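Local coordinates for pesticidal crystal protein Cry2Aa (Bacillus thuringiensis serovar kurstaki, PDB 1I5P) that promotes colloid-osmotic lysis by binding to midgut epithelial cells of dipteran and lepidopteran larvae, at residues A[392-400]-A[460-468]. Numbering follows the deposited sequence.
Sequences NWQTESFQT and ARAYLVSVH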
ATOM      1  N   ASN A 392      -7.224  20.278 -27.246  1.00 28.06           N
ATOM      2  CA  ASN A 392      -6.374  19.356 -26.517  1.00 27.41           C
ATOM      3  C   ASN A 392      -6.446  19.792 -25.074  1.00 26.36           C
ATOM      4  O   ASN A 392      -6.231  20.962 -24.766  1.00 27.34           O
ATOM      5  CB  ASN A 392      -4.942  19.447 -27.027  1.00 29.03           C
ATOM      6  CG  ASN A 392      -4.846  19.155 -28.499  1.00 31.05           C
ATOM      7  OD1 ASN A 392      -4.124  19.826 -29.233  1.00 34.88           O
ATOM      8  ND2 ASN A 392      -5.579  18.145 -28.944  1.00 29.73           N
ATOM      9  N   TRP A 393      -6.748  18.858 -24.185  1.00 23.03           N
ATOM     10  CA  TRP A 393      -6.883  19.203 -22.783  1.00 22.05           C
ATOM     11  C   TRP A 393      -6.181  18.281 -21.820  1.00 20.40           C
ATOM     12  O   TRP A 393      -5.932  17.108 -22.103  1.00 19.42           O
ATOM     13  CB  TRP A 393      -8.368  19.256 -22.385  1.00 20.19           C
ATOM     14  CG  TRP A 393      -9.142  18.034 -22.803  1.00 18.67           C
ATOM     15  CD1 TRP A 393      -9.821  17.859 -23.976  1.00 21.39           C
ATOM     16  CD2 TRP A 393      -9.278  16.802 -22.077  1.00 19.05           C
ATOM     17  NE1 TRP A 393     -10.371  16.600 -24.025  1.00 22.22           N
ATOM     18  CE2 TRP A 393     -10.053  15.928 -22.874  1.00 18.47           C
ATOM     19  CE3 TRP A 393      -8.818  16.349 -20.832  1.00 15.76           C
ATOM     20  CZ2 TRP A 393     -10.379  14.627 -22.469  1.00 17.64           C
ATOM     21  CZ3 TRP A 393      -9.141  15.053 -20.429  1.00 15.89           C
ATOM     22  CH2 TRP A 393      -9.916  14.208 -21.249  1.00 16.22           C
ATOM     23  N   GLN A 394      -5.871  18.855 -20.667  1.00 20.21           N
ATOM     24  CA  GLN A 394      -5.255  18.150 -19.557  1.00 19.21           C
ATOM     25  C   GLN A 394      -6.211  18.411 -18.393  1.00 18.23           C
ATOM     26  O   GLN A 394      -7.121  19.237 -18.509  1.00 16.39           O
ATOM     27  CB  GLN A 394      -3.861  18.716 -19.258  1.00 18.19           C
ATOM     28  CG  GLN A 394      -2.728  17.935 -19.919  1.00 14.75           C
ATOM     29  CD  GLN A 394      -1.360  18.510 -19.602  1.00 16.73           C
ATOM     30  OE1 GLN A 394      -0.875  19.402 -20.294  1.00 18.05           O
ATOM     31  NE2 GLN A 394      -0.733  18.003 -18.547  1.00 12.83           N
ATOM     32  N   THR A 395      -6.036  17.693 -17.291  1.00 18.09           N
ATOM     33  CA  THR A 395      -6.886  17.882 -16.119  1.00 17.29           C
ATOM     34  C   THR A 395      -5.988  18.301 -14.957  1.00 18.78           C
ATOM     35  O   THR A 395      -5.918  19.479 -14.611  1.00 19.42           O
ATOM     36  CB  THR A 395      -7.647  16.581 -15.750  1.00 17.45           C
ATOM     37  OG1 THR A 395      -6.779  15.451 -15.903  1.00 14.41           O
ATOM     38  CG2 THR A 395      -8.877  16.405 -16.641  1.00 17.21           C
ATOM     39  N   GLU A 396      -5.287  17.335 -14.378  1.00 16.26           N
ATOM     40  CA  GLU A 396      -4.379  17.599 -13.274  1.00 17.27           C
ATOM     41  C   GLU A 396      -5.139  18.311 -12.161  1.00 16.92           C
ATOM     42  O   GLU A 396      -4.748  19.399 -11.731  1.00 14.31           O
ATOM     43  CB  GLU A 396      -3.214  18.479 -13.748  1.00 17.54           C
ATOM     44  CG  GLU A 396      -2.643  18.126 -15.124  1.00 19.14           C
ATOM     45  CD  GLU A 396      -2.027  16.733 -15.199  1.00 19.02           C
ATOM     46  OE1 GLU A 396      -1.757  16.131 -14.141  1.00 23.67           O
ATOM     47  OE2 GLU A 396      -1.800  16.244 -16.324  1.00 19.75           O
ATOM     48  N   SER A 397      -6.225  17.692 -11.703  1.00 17.29           N
ATOM     49  CA  SER A 397      -7.063  18.270 -10.658  1.00 19.29           C
ATOM     50  C   SER A 397      -7.140  17.368  -9.435  1.00 18.07           C
ATOM     51  O   SER A 397      -6.929  16.157  -9.527  1.00 18.97           O
ATOM     52  CB  SER A 397      -8.469  18.524 -11.212  1.00 20.45           C
ATOM     53  OG  SER A 397      -9.352  18.955 -10.197  1.00 25.83           O
ATOM     54  N   PHE A 398      -7.445  17.959  -8.286  1.00 17.36           N
ATOM     55  CA  PHE A 398      -7.529  17.197  -7.052  1.00 18.48           C
ATOM     56  C   PHE A 398      -8.677  17.683  -6.182  1.00 20.35           C
ATOM     57  O   PHE A 398      -9.053  18.856  -6.221  1.00 19.09           O
ATOM     58  CB  PHE A 398      -6.205  17.291  -6.282  1.00 18.44           C
ATOM     59  CG  PHE A 398      -5.001  16.870  -7.083  1.00 20.46           C
ATOM     60  CD1 PHE A 398      -4.409  17.749  -7.986  1.00 20.79           C
ATOM     61  CD2 PHE A 398      -4.480  15.580  -6.965  1.00 18.97           C
ATOM     62  CE1 PHE A 398      -3.313  17.353  -8.759  1.00 20.34           C
ATOM     63  CE2 PHE A 398      -3.386  15.178  -7.735  1.00 17.08           C
ATOM     64  CZ  PHE A 398      -2.805  16.065  -8.634  1.00 18.18           C
ATOM     65  N   GLN A 399      -9.233  16.769  -5.398  1.00 19.40           N
ATOM     66  CA  GLN A 399     -10.350  17.095  -4.529  1.00 17.36           C
ATOM     67  C   GLN A 399     -10.088  16.531  -3.136  1.00 14.92           C
ATOM     68  O   GLN A 399      -9.545  15.434  -2.988  1.00 11.96           O
ATOM     69  CB  GLN A 399     -11.632  16.516  -5.125  1.00 18.98           C
ATOM     70  CG  GLN A 399     -12.901  16.808  -4.366  1.00 21.76           C
ATOM     71  CD  GLN A 399     -14.121  16.398  -5.165  1.00 25.40           C
ATOM     72  OE1 GLN A 399     -14.409  16.977  -6.215  1.00 25.28           O
ATOM     73  NE2 GLN A 399     -14.836  15.391  -4.684  1.00 24.75           N
ATOM     74  N   THR A 400     -10.485  17.294  -2.122  1.00 14.63           N
ATOM     75  CA  THR A 400     -10.285  16.923  -0.725  1.00 15.39           C
ATOM     76  C   THR A 400     -11.482  16.203  -0.118  1.00 14.35           C
ATOM     77  O   THR A 400     -12.532  16.096  -0.745  1.00 13.61           O
ATOM     78  CB  THR A 400     -10.010  18.176   0.120  1.00 15.01           C
ATOM     79  OG1 THR A 400     -11.205  18.963   0.209  1.00 14.74           O
ATOM     80  CG2 THR A 400      -8.909  19.017  -0.519  1.00 11.46           C
ATOM     81  N   ALA A 460       7.514  22.577 -22.378  1.00 40.25           N
ATOM     82  CA  ALA A 460       7.290  21.187 -22.002  1.00 33.22           C
ATOM     83  C   ALA A 460       5.918  20.897 -21.398  1.00 29.15           C
ATOM     84  O   ALA A 460       4.978  21.685 -21.528  1.00 25.91           O
ATOM     85  CB  ALA A 460       8.383  20.733 -21.043  1.00 38.03           C
ATOM     86  N   ARG A 461       5.818  19.753 -20.731  1.00 24.01           N
ATOM     87  CA  ARG A 461       4.572  19.333 -20.115  1.00 22.98           C
ATOM     88  C   ARG A 461       4.814  18.634 -18.785  1.00 21.41           C
ATOM     89  O   ARG A 461       5.869  18.043 -18.561  1.00 19.86           O
ATOM     90  CB  ARG A 461       3.822  18.380 -21.049  1.00 22.04           C
ATOM     91  CG  ARG A 461       3.299  19.019 -22.332  1.00 23.09           C
ATOM     92  CD  ARG A 461       2.075  19.865 -22.062  1.00 21.50           C
ATOM     93  NE  ARG A 461       1.444  20.341 -23.290  1.00 25.72           N
ATOM     94  CZ  ARG A 461       1.890  21.350 -24.028  1.00 23.95           C
ATOM     95  NH1 ARG A 461       2.983  22.012 -23.670  1.00 24.12           N
ATOM     96  NH2 ARG A 461       1.234  21.703 -25.123  1.00 26.81           N
ATOM     97  N   ALA A 462       3.824  18.715 -17.904  1.00 21.65           N
ATOM     98  CA  ALA A 462       3.892  18.070 -16.603  1.00 20.11           C
ATOM     99  C   ALA A 462       2.647  17.207 -16.450  1.00 18.48           C
ATOM    100  O   ALA A 462       1.531  17.708 -16.539  1.00 19.34           O
ATOM    101  CB  ALA A 462       3.945  19.114 -15.494  1.00 18.94           C
ATOM    102  N   TYR A 463       2.846  15.910 -16.244  1.00 16.80           N
ATOM    103  CA  TYR A 463       1.743  14.978 -16.056  1.00 13.81           C
ATOM    104  C   TYR A 463       1.873  14.425 -14.643  1.00 13.25           C
ATOM    105  O   TYR A 463       2.795  13.672 -14.341  1.00 12.66           O
ATOM    106  CB  TYR A 463       1.813  13.864 -17.102  1.00 14.85           C
ATOM    107  CG  TYR A 463       1.712  14.396 -18.517  1.00 13.21           C
ATOM    108  CD1 TYR A 463       2.835  14.460 -19.347  1.00 14.50           C
ATOM    109  CD2 TYR A 463       0.498  14.868 -19.011  1.00 14.72           C
ATOM    110  CE1 TYR A 463       2.744  14.985 -20.644  1.00 16.34           C
ATOM    111  CE2 TYR A 463       0.394  15.395 -20.298  1.00 14.48           C
ATOM    112  CZ  TYR A 463       1.516  15.450 -21.110  1.00 16.66           C
ATOM    113  OH  TYR A 463       1.388  15.972 -22.380  1.00 16.69           O
ATOM    114  N   LEU A 464       0.938  14.813 -13.783  1.00 13.54           N
ATOM    115  CA  LEU A 464       0.961  14.428 -12.380  1.00 14.65           C
ATOM    116  C   LEU A 464       0.538  13.008 -12.049  1.00 15.37           C
ATOM    117  O   LEU A 464      -0.233  12.373 -12.777  1.00 14.59           O
ATOM    118  CB  LEU A 464       0.121  15.414 -11.566  1.00 14.06           C
ATOM    119  CG  LEU A 464       0.443  16.881 -11.857  1.00 17.13           C
ATOM    120  CD1 LEU A 464      -0.346  17.776 -10.922  1.00 13.16           C
ATOM    121  CD2 LEU A 464       1.939  17.124 -11.700  1.00 15.57           C
ATOM    122  N   VAL A 465       1.065  12.535 -10.926  1.00 13.83           N
ATOM    123  CA  VAL A 465       0.808  11.204 -10.409  1.00 13.88           C
ATOM    124  C   VAL A 465       0.321  11.348  -8.971  1.00 15.97           C
ATOM    125  O   VAL A 465       0.966  12.013  -8.156  1.00 15.68           O
ATOM    126  CB  VAL A 465       2.113  10.367 -10.413  1.00 16.36           C
ATOM    127  CG1 VAL A 465       1.911   9.048  -9.667  1.00 15.83           C
ATOM    128  CG2 VAL A 465       2.570  10.126 -11.852  1.00 13.77           C
ATOM    129  N   SER A 466      -0.822  10.747  -8.656  1.00 16.52           N
ATOM    130  CA  SER A 466      -1.326  10.813  -7.290  1.00 16.05           C
ATOM    131  C   SER A 466      -0.895   9.541  -6.551  1.00 15.70           C
ATOM    132  O   SER A 466      -0.952   8.438  -7.100  1.00 13.17           O
ATOM    133  CB  SER A 466      -2.855  10.980  -7.269  1.00 13.26           C
ATOM    134  OG  SER A 466      -3.516   9.985  -8.025  1.00 16.21           O
ATOM    135  N   VAL A 467      -0.423   9.720  -5.320  1.00 14.55           N
ATOM    136  CA  VAL A 467       0.045   8.620  -4.486  1.00 14.35           C
ATOM    137  C   VAL A 467      -0.976   8.372  -3.385  1.00 14.36           C
ATOM    138  O   VAL A 467      -1.163   9.206  -2.494  1.00 12.34           O
ATOM    139  CB  VAL A 467       1.405   8.957  -3.836  1.00 11.92           C
ATOM    140  CG1 VAL A 467       1.991   7.715  -3.185  1.00  9.12           C
ATOM    141  CG2 VAL A 467       2.362   9.518  -4.886  1.00 13.26           C
ATOM    142  N   HIS A 468      -1.626   7.217  -3.453  1.00 13.71           N
ATOM    143  CA  HIS A 468      -2.661   6.857  -2.493  1.00 13.62           C
ATOM    144  C   HIS A 468      -2.165   5.878  -1.434  1.00 13.96           C
ATOM    145  O   HIS A 468      -1.506   4.878  -1.743  1.00 14.19           O
ATOM    146  CB  HIS A 468      -3.852   6.252  -3.239  1.00 12.02           C
ATOM    147  CG  HIS A 468      -4.347   7.105  -4.366  1.00 11.56           C
ATOM    148  ND1 HIS A 468      -5.591   7.697  -4.365  1.00  8.22           N
ATOM    149  CD2 HIS A 468      -3.757   7.471  -5.530  1.00  8.78           C
ATOM    150  CE1 HIS A 468      -5.746   8.391  -5.480  1.00 10.79           C
ATOM    151  NE2 HIS A 468      -4.647   8.268  -6.203  1.00  6.96           N
TER
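Gln394 NE2 gives one hydrogen bond to each segment: a fairly straight one (158°) to Glu396 OE2 at 3.0 Å, and a weak, bent one to the backbone O of Ala462. The carboxylate of Glu396 in turn accepts the backbone N-H of Leu464, Leu464 N to Glu396 OE1 3.0 Å, from above its plane. It thus links the buried Gln394 amide to the backbone of the strand, each oxygen taking one of these two donors. A bend at chi2 (-63°) brings the carboxylate to the backbone at Leu464, with Glu396 OE1 also 3.3 Å from Leu464 CG. Extended beyond CG, the Gln394 side chain crosses that of Tyr463 at about a right angle, Gln394 CD to Tyr463 CE2 3.6 Å, the amide tilted 42° from the ring plane. At the other end of that amide, Gln394 OE1 accepts Leu335 N and lies 3.5 Å from Arg461 CD; Tyr463 OH bonds to Gln283. Apolar packing follows farther along: Leu464 CD1 meets the edge of the Phe398 ring in its plane, 3.7 Å from Phe398 CE1. Glu396 and Ser397, both opposite Trp377, form a G1 beta bulge. In the beta-prism middle domain the contact joins sheets through side chains: strand 462-469, central between 275-278 and 422-430, meets the junction of 389-393 and 397-400, with strands 329-342 and 373-377 alongside.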